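Local coordinates for uncharacterized protein (Streptococcus mutans, PDB 2QKP) that is of unknown function but carries, as its C-terminal part, a PAS domain of the kind that often serves as a sensory or signalling module, at residues P29-V35 against G122-Q128; D91-M95 against Y107-A112. All blocks are in the same frame, centred on the assembly; numbering follows the deposited sequence. Where two conformers were deposited one is given.

Contact 1: residues P29-V35 against G122-Q128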
loop_
_atom_site.group_PDB
_atom_site.type_symbol
_atom_site.label_atom_id
_atom_site.label_comp_id
_atom_site.label_asym_id
_atom_site.label_seq_id
_atom_site.Cartn_x
_atom_site.Cartn_y
_atom_site.Cartn_z
ATOM N N PRO A 29 -0.984 0.813 -6.010
ATOM C CA PRO A 29 -0.323 1.514 -7.109
ATOM C C PRO A 29 1.109 1.953 -6.729
ATOM O O PRO A 29 1.506 3.111 -6.972
ATOM C CB PRO A 29 -1.235 2.736 -7.303
ATOM C CG PRO A 29 -1.668 3.065 -5.952
ATOM C CD PRO A 29 -1.793 1.741 -5.206
ATOM N N LEU A 30 1.875 1.027 -6.154
ATOM C CA LEU A 30 3.180 1.348 -5.572
ATOM C C LEU A 30 4.133 0.207 -5.859
ATOM O O LEU A 30 3.711 -0.943 -5.848
ATOM C CB LEU A 30 3.076 1.476 -4.049
ATOM C CG LEU A 30 2.083 2.497 -3.489
ATOM C CD1 LEU A 30 1.785 2.295 -1.988
ATOM C CD2 LEU A 30 2.616 3.908 -3.736
ATOM N N GLU A 31 5.401 0.525 -6.107
ATOM C CA GLU A 31 6.463 -0.479 -6.135
ATOM C C GLU A 31 6.975 -0.486 -4.701
ATOM O O GLU A 31 7.444 0.546 -4.212
ATOM C CB GLU A 31 7.612 -0.073 -7.087
ATOM C CG GLU A 31 7.244 -0.055 -8.557
ATOM C CD GLU A 31 8.384 0.451 -9.441
ATOM O OE1 GLU A 31 9.582 0.487 -9.007
ATOM O OE2 GLU A 31 8.079 0.786 -10.583
ATOM N N ILE A 32 6.876 -1.638 -4.035
ATOM C CA ILE A 32 7.182 -1.731 -2.595
ATOM C C ILE A 32 8.391 -2.627 -2.440
ATOM O O ILE A 32 8.496 -3.662 -3.117
ATOM C CB ILE A 32 5.977 -2.327 -1.855
ATOM C CG1 ILE A 32 4.778 -1.368 -2.038
ATOM C CG2 ILE A 32 6.244 -2.626 -0.318
ATOM C CD1 ILE A 32 3.462 -1.903 -1.482
ATOM N N THR A 33 9.308 -2.241 -1.560
ATOM C CA THR A 33 10.402 -3.156 -1.182
ATOM C C THR A 33 10.530 -3.107 0.327
ATOM O O THR A 33 10.207 -2.090 0.943
ATOM C CB THR A 33 11.793 -2.835 -1.832
ATOM O OG1 THR A 33 12.397 -1.725 -1.159
ATOM C CG2 THR A 33 11.688 -2.550 -3.342
ATOM N N PHE A 34 10.986 -4.198 0.930
ATOM C CA PHE A 34 11.156 -4.207 2.372
ATOM C C PHE A 34 12.509 -4.805 2.703
ATOM O O PHE A 34 12.855 -5.863 2.207
ATOM C CB PHE A 34 10.049 -5.031 3.025
ATOM C CG PHE A 34 10.230 -5.225 4.480
ATOM C CD1 PHE A 34 10.107 -4.137 5.365
ATOM C CD2 PHE A 34 10.513 -6.489 4.990
ATOM C CE1 PHE A 34 10.246 -4.315 6.751
ATOM C CE2 PHE A 34 10.682 -6.677 6.380
ATOM C CZ PHE A 34 10.553 -5.591 7.257
ATOM N N VAL A 35 13.245 -4.108 3.559
ATOM C CA VAL A 35 14.538 -4.579 4.082
ATOM C C VAL A 35 14.379 -4.770 5.590
ATOM O O VAL A 35 13.878 -3.873 6.279
ATOM C CB VAL A 35 15.641 -3.532 3.771
ATOM C CG1 VAL A 35 16.958 -3.927 4.425
ATOM C CG2 VAL A 35 15.812 -3.357 2.273
ATOM N N GLY A 122 12.456 -2.578 10.394
ATOM C CA GLY A 122 13.080 -2.543 9.072
ATOM C C GLY A 122 12.711 -1.283 8.326
ATOM O O GLY A 122 12.147 -0.349 8.908
ATOM N N VAL A 123 13.053 -1.257 7.039
ATOM C CA VAL A 123 12.745 -0.069 6.231
ATOM C C VAL A 123 11.832 -0.457 5.073
ATOM O O VAL A 123 12.119 -1.417 4.357
ATOM C CB VAL A 123 14.013 0.558 5.702
ATOM C CG1 VAL A 123 13.691 1.650 4.690
ATOM C CG2 VAL A 123 14.818 1.167 6.879
ATOM N N LEU A 124 10.742 0.301 4.922
ATOM C CA LEU A 124 9.766 0.098 3.846
ATOM C C LEU A 124 10.005 1.176 2.792
ATOM O O LEU A 124 9.943 2.363 3.122
ATOM C CB LEU A 124 8.345 0.212 4.437
ATOM C CG LEU A 124 7.163 0.336 3.475
ATOM C CD1 LEU A 124 7.085 -0.910 2.602
ATOM C CD2 LEU A 124 5.891 0.541 4.246
ATOM N N GLU A 125 10.268 0.782 1.541
ATOM C CA GLU A 125 10.385 1.746 0.443
ATOM C C GLU A 125 9.181 1.591 -0.479
ATOM O O GLU A 125 8.819 0.464 -0.842
ATOM C CB GLU A 125 11.686 1.527 -0.341
ATOM C CG GLU A 125 11.860 2.502 -1.525
ATOM C CD GLU A 125 13.166 2.320 -2.291
ATOM O OE1 GLU A 125 13.972 1.429 -1.930
ATOM O OE2 GLU A 125 13.379 3.092 -3.244
ATOM N N TYR A 126 8.533 2.702 -0.814
ATOM C CA TYR A 126 7.446 2.649 -1.777
ATOM C C TYR A 126 7.546 3.801 -2.766
ATOM O O TYR A 126 7.880 4.971 -2.404
ATOM C CB TYR A 126 6.069 2.567 -1.088
ATOM C CG TYR A 126 5.772 3.581 0.005
ATOM C CD1 TYR A 126 5.074 4.757 -0.289
ATOM C CD2 TYR A 126 6.155 3.353 1.333
ATOM C CE1 TYR A 126 4.762 5.665 0.704
ATOM C CE2 TYR A 126 5.852 4.256 2.341
ATOM C CZ TYR A 126 5.144 5.412 2.005
ATOM O OH TYR A 126 4.850 6.338 2.975
ATOM N N VAL A 127 7.315 3.448 -4.025
ATOM C CA VAL A 127 7.514 4.362 -5.132
ATOM C C VAL A 127 6.169 4.537 -5.845
ATOM O O VAL A 127 5.496 3.550 -6.167
ATOM C CB VAL A 127 8.554 3.797 -6.133
ATOM C CG1 VAL A 127 8.735 4.734 -7.258
ATOM C CG2 VAL A 127 9.909 3.481 -5.449
ATOM N N GLN A 128 5.810 5.791 -6.120
ATOM C CA GLN A 128 4.534 6.070 -6.782
ATOM C C GLN A 128 4.722 7.013 -7.961
ATOM O O GLN A 128 5.560 7.909 -7.931
ATOM C CB GLN A 128 3.574 6.708 -5.797
ATOM C CG GLN A 128 2.082 6.775 -6.295
ATOM C CD GLN A 128 1.157 7.267 -5.194
ATOM O OE1 GLN A 128 1.615 7.710 -4.130
ATOM N NE2 GLN A 128 -0.140 7.204 -5.441
HETATM O O HOH W 1 13.159 -1.156 1.627
HETATM O O HOH W 2 14.979 -1.563 -2.384
#

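Contact 2: residues D91-M95 against Y107-A112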
loop_
_atom_site.group_PDB
_atom_site.type_symbol
_atom_site.label_atom_id
_atom_site.label_comp_id
_atom_site.label_asym_id
_atom_site.label_seq_id
_atom_site.Cartn_x
_atom_site.Cartn_y
_atom_site.Cartn_z
ATOM N N ASP A 91 10.657 9.629 10.531
ATOM C CA ASP A 91 9.875 8.424 10.259
ATOM C C ASP A 91 9.856 8.116 8.771
ATOM O O ASP A 91 9.624 6.962 8.376
ATOM C CB ASP A 91 8.464 8.502 10.864
ATOM C CG ASP A 91 7.621 9.612 10.289
ATOM O OD1 ASP A 91 8.144 10.612 9.741
ATOM O OD2 ASP A 91 6.391 9.489 10.429
ATOM N N LYS A 92 10.097 9.155 7.963
ATOM C CA LYS A 92 10.108 9.081 6.506
ATOM C C LYS A 92 11.182 9.979 5.895
ATOM O O LYS A 92 11.510 11.045 6.454
ATOM C CB LYS A 92 8.755 9.525 5.930
ATOM C CG LYS A 92 7.571 8.629 6.293
ATOM C CD LYS A 92 6.271 9.179 5.733
ATOM C CE LYS A 92 5.748 10.348 6.558
ATOM N NZ LYS A 92 4.338 10.730 6.245
ATOM N N VAL A 93 11.701 9.553 4.745
ATOM C CA VAL A 93 12.548 10.382 3.898
ATOM C C VAL A 93 11.945 10.271 2.509
ATOM O O VAL A 93 11.712 9.155 2.028
ATOM C CB VAL A 93 13.986 9.875 3.897
ATOM C CG1 VAL A 93 14.855 10.615 2.883
ATOM C CG2 VAL A 93 14.573 10.034 5.295
ATOM N N ASN A 94 11.730 11.417 1.855
ATOM C CA ASN A 94 11.112 11.446 0.524
ATOM C C ASN A 94 12.055 12.071 -0.512
ATOM O O ASN A 94 12.859 12.968 -0.183
ATOM C CB ASN A 94 9.827 12.259 0.555
ATOM C CG ASN A 94 8.869 11.814 1.647
ATOM O OD1 ASN A 94 8.610 12.545 2.614
ATOM N ND2 ASN A 94 8.317 10.629 1.490
ATOM N N MET A 95 11.994 11.542 -1.728
ATOM C CA MET A 95 12.618 12.164 -2.883
ATOM C C MET A 95 11.689 12.100 -4.104
ATOM O O MET A 95 10.786 11.266 -4.182
ATOM C CB MET A 95 14.026 11.578 -3.168
ATOM C CG MET A 95 14.297 10.136 -2.816
ATOM S SD MET A 95 14.491 9.668 -1.075
ATOM C CE MET A 95 16.274 9.765 -0.833
ATOM N N TYR A 107 7.654 9.701 -7.079
ATOM C CA TYR A 107 7.769 10.139 -5.691
ATOM C C TYR A 107 8.150 8.922 -4.852
ATOM O O TYR A 107 7.450 7.898 -4.891
ATOM C CB TYR A 107 6.400 10.649 -5.221
ATOM C CG TYR A 107 6.409 11.265 -3.837
ATOM C CD1 TYR A 107 6.779 12.594 -3.655
ATOM C CD2 TYR A 107 6.006 10.538 -2.713
ATOM C CE1 TYR A 107 6.773 13.181 -2.390
ATOM C CE2 TYR A 107 6.017 11.117 -1.431
ATOM C CZ TYR A 107 6.382 12.445 -1.288
ATOM O OH TYR A 107 6.357 13.052 -0.037
ATOM N N VAL A 108 9.259 9.036 -4.114
ATOM C CA VAL A 108 9.872 7.902 -3.425
ATOM C C VAL A 108 9.774 8.156 -1.942
ATOM O O VAL A 108 10.055 9.257 -1.472
ATOM C CB VAL A 108 11.380 7.756 -3.806
ATOM C CG1 VAL A 108 11.993 6.558 -3.125
ATOM C CG2 VAL A 108 11.556 7.625 -5.304
ATOM N N THR A 109 9.365 7.139 -1.198
ATOM C CA THR A 109 9.410 7.264 0.259
ATOM C C THR A 109 10.153 6.094 0.869
ATOM O O THR A 109 9.908 4.944 0.511
ATOM C CB THR A 109 7.995 7.254 0.861
ATOM O OG1 THR A 109 7.225 8.309 0.297
ATOM C CG2 THR A 109 8.048 7.384 2.385
ATOM N N TYR A 110 11.060 6.401 1.797
ATOM C CA TYR A 110 11.663 5.403 2.674
ATOM C C TYR A 110 11.101 5.634 4.046
ATOM O O TYR A 110 11.217 6.758 4.586
ATOM C CB TYR A 110 13.171 5.623 2.772
ATOM C CG TYR A 110 13.921 5.349 1.510
ATOM C CD1 TYR A 110 14.460 4.081 1.283
ATOM C CD2 TYR A 110 14.126 6.347 0.568
ATOM C CE1 TYR A 110 15.184 3.792 0.114
ATOM C CE2 TYR A 110 14.861 6.069 -0.633
ATOM C CZ TYR A 110 15.376 4.784 -0.831
ATOM O OH TYR A 110 16.127 4.433 -1.958
ATOM N N ALA A 111 10.492 4.600 4.632
ATOM C CA ALA A 111 9.825 4.737 5.902
ATOM C C ALA A 111 10.334 3.759 6.932
ATOM O O ALA A 111 10.606 2.619 6.598
ATOM C CB ALA A 111 8.299 4.550 5.701
ATOM N N ALA A 112 10.437 4.191 8.194
ATOM C CA ALA A 112 10.798 3.282 9.286
ATOM C C ALA A 112 9.579 2.442 9.590
ATOM O O ALA A 112 8.460 2.987 9.711
ATOM C CB ALA A 112 11.183 4.082 10.563
HETATM O O HOH W 3 7.244 5.240 9.929
#

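Contact 1: residues P29-V35 against G122-Q128
E31-V35 pairs antiparallel with G122-Q128, the two strand axes 4.7 Å apart and 169° between their directions, and six backbone hydrogen bonds join them at the pairs E31-V127, T33-E125 and V35-V123. These are the first and last strands of the PAS-fold sheet, side by side in its middle. On the face carrying I32, F34, L124 and Y126, the touch is tight where I32 CG2 meets L124 CD1 at 3.5 Å. With CG anti to the backbone N (chi1 173°), the F34 ring swings toward the partner strand, CD1 3.5 Å from V123 O and CE1 near the CA of G122. At the start of the pairing, L30 CD2 lies 3.6 Å from Q128 CB, and Q128 NE2 hydrogen-bonds to OE1 of Q128 of the second subunit. On the face of E31, T33, V35, V123, E125 and V127, F82 of helix 72-86 touches V35 and V123. There T33 and E125 run side by side, OG1 3.4 Å from E125 CB. Two waters extend the reach of that hydroxyl: one sits 2.9 Å from T33 OG1 and donates to V123 O, while the second, also 2.9 Å from T33 OG1, donates to E125 OE1 at 3.2 Å.

Contact 2: residues D91-M95 against Y107-A112
K92-M95 and Y107-A112 are the two arms of a beta hairpin at one edge of the PAS-fold sheet, with 92-99 outermost within this chain; they run antiparallel with axes 4.7 Å apart. Five backbone hydrogen bonds hold them: two each at V93-Y110 and M95-V108, and one from A112 N to D91 O. A water donates to A112 O at 2.6 Å and, weakly, to D91 O, bridging the strands where the pairing starts.

The polar side-chain contacts lie on the face of K92, N94, T109 and A111. N94 and T109 stand side by side, and ND2 gives a weak, strongly bent bond to T109 OG1 (2.8 Å, 116° at the hydrogen). Y107 crosses the same amide obliquely: its OH packs 3.3 Å from N94 CG, with the ring and amide planes only 25° apart, but the angle is too poor for a hydrogen bond to ND2. The ring of F133 of the second subunit meets Y107 edge-to-face.

On the face of V93, M95, V108 and Y110 the contacts are apolar, and V81 and L85 of helix 72-86 also touch Y110. M95 CG packs 3.9 Å from V108 CB. The bend at chi2 (-73°) then swings SD back along the hairpin toward Y110. This makes a Met-aromatic contact at the ring edge, with SD 4.8 Å from the Y110 ring centroid and 3.6 Å from CE2.

Overall arrangement
From the N terminus, the chain passes helix 18-27 and enters strand 31-36, the first half of contact 1. It then runs through edge strand 41-44 and helix 72-86 before the hairpin of strands 92-99 and 104-114 closes the short loop of contact 2. Strand 120-129 follows and returns to strand 31-36, so contact 1 closes the long loop and contact 2 is nested inside it. The contacts are neighbours in the five-stranded sheet, joined where strands 104-114 and 120-129 pair: A111 N lies 2.8 Å from L124 O, a probable hydrogen bond. Helix 72-86 packs against both, and both also touch the second subunit.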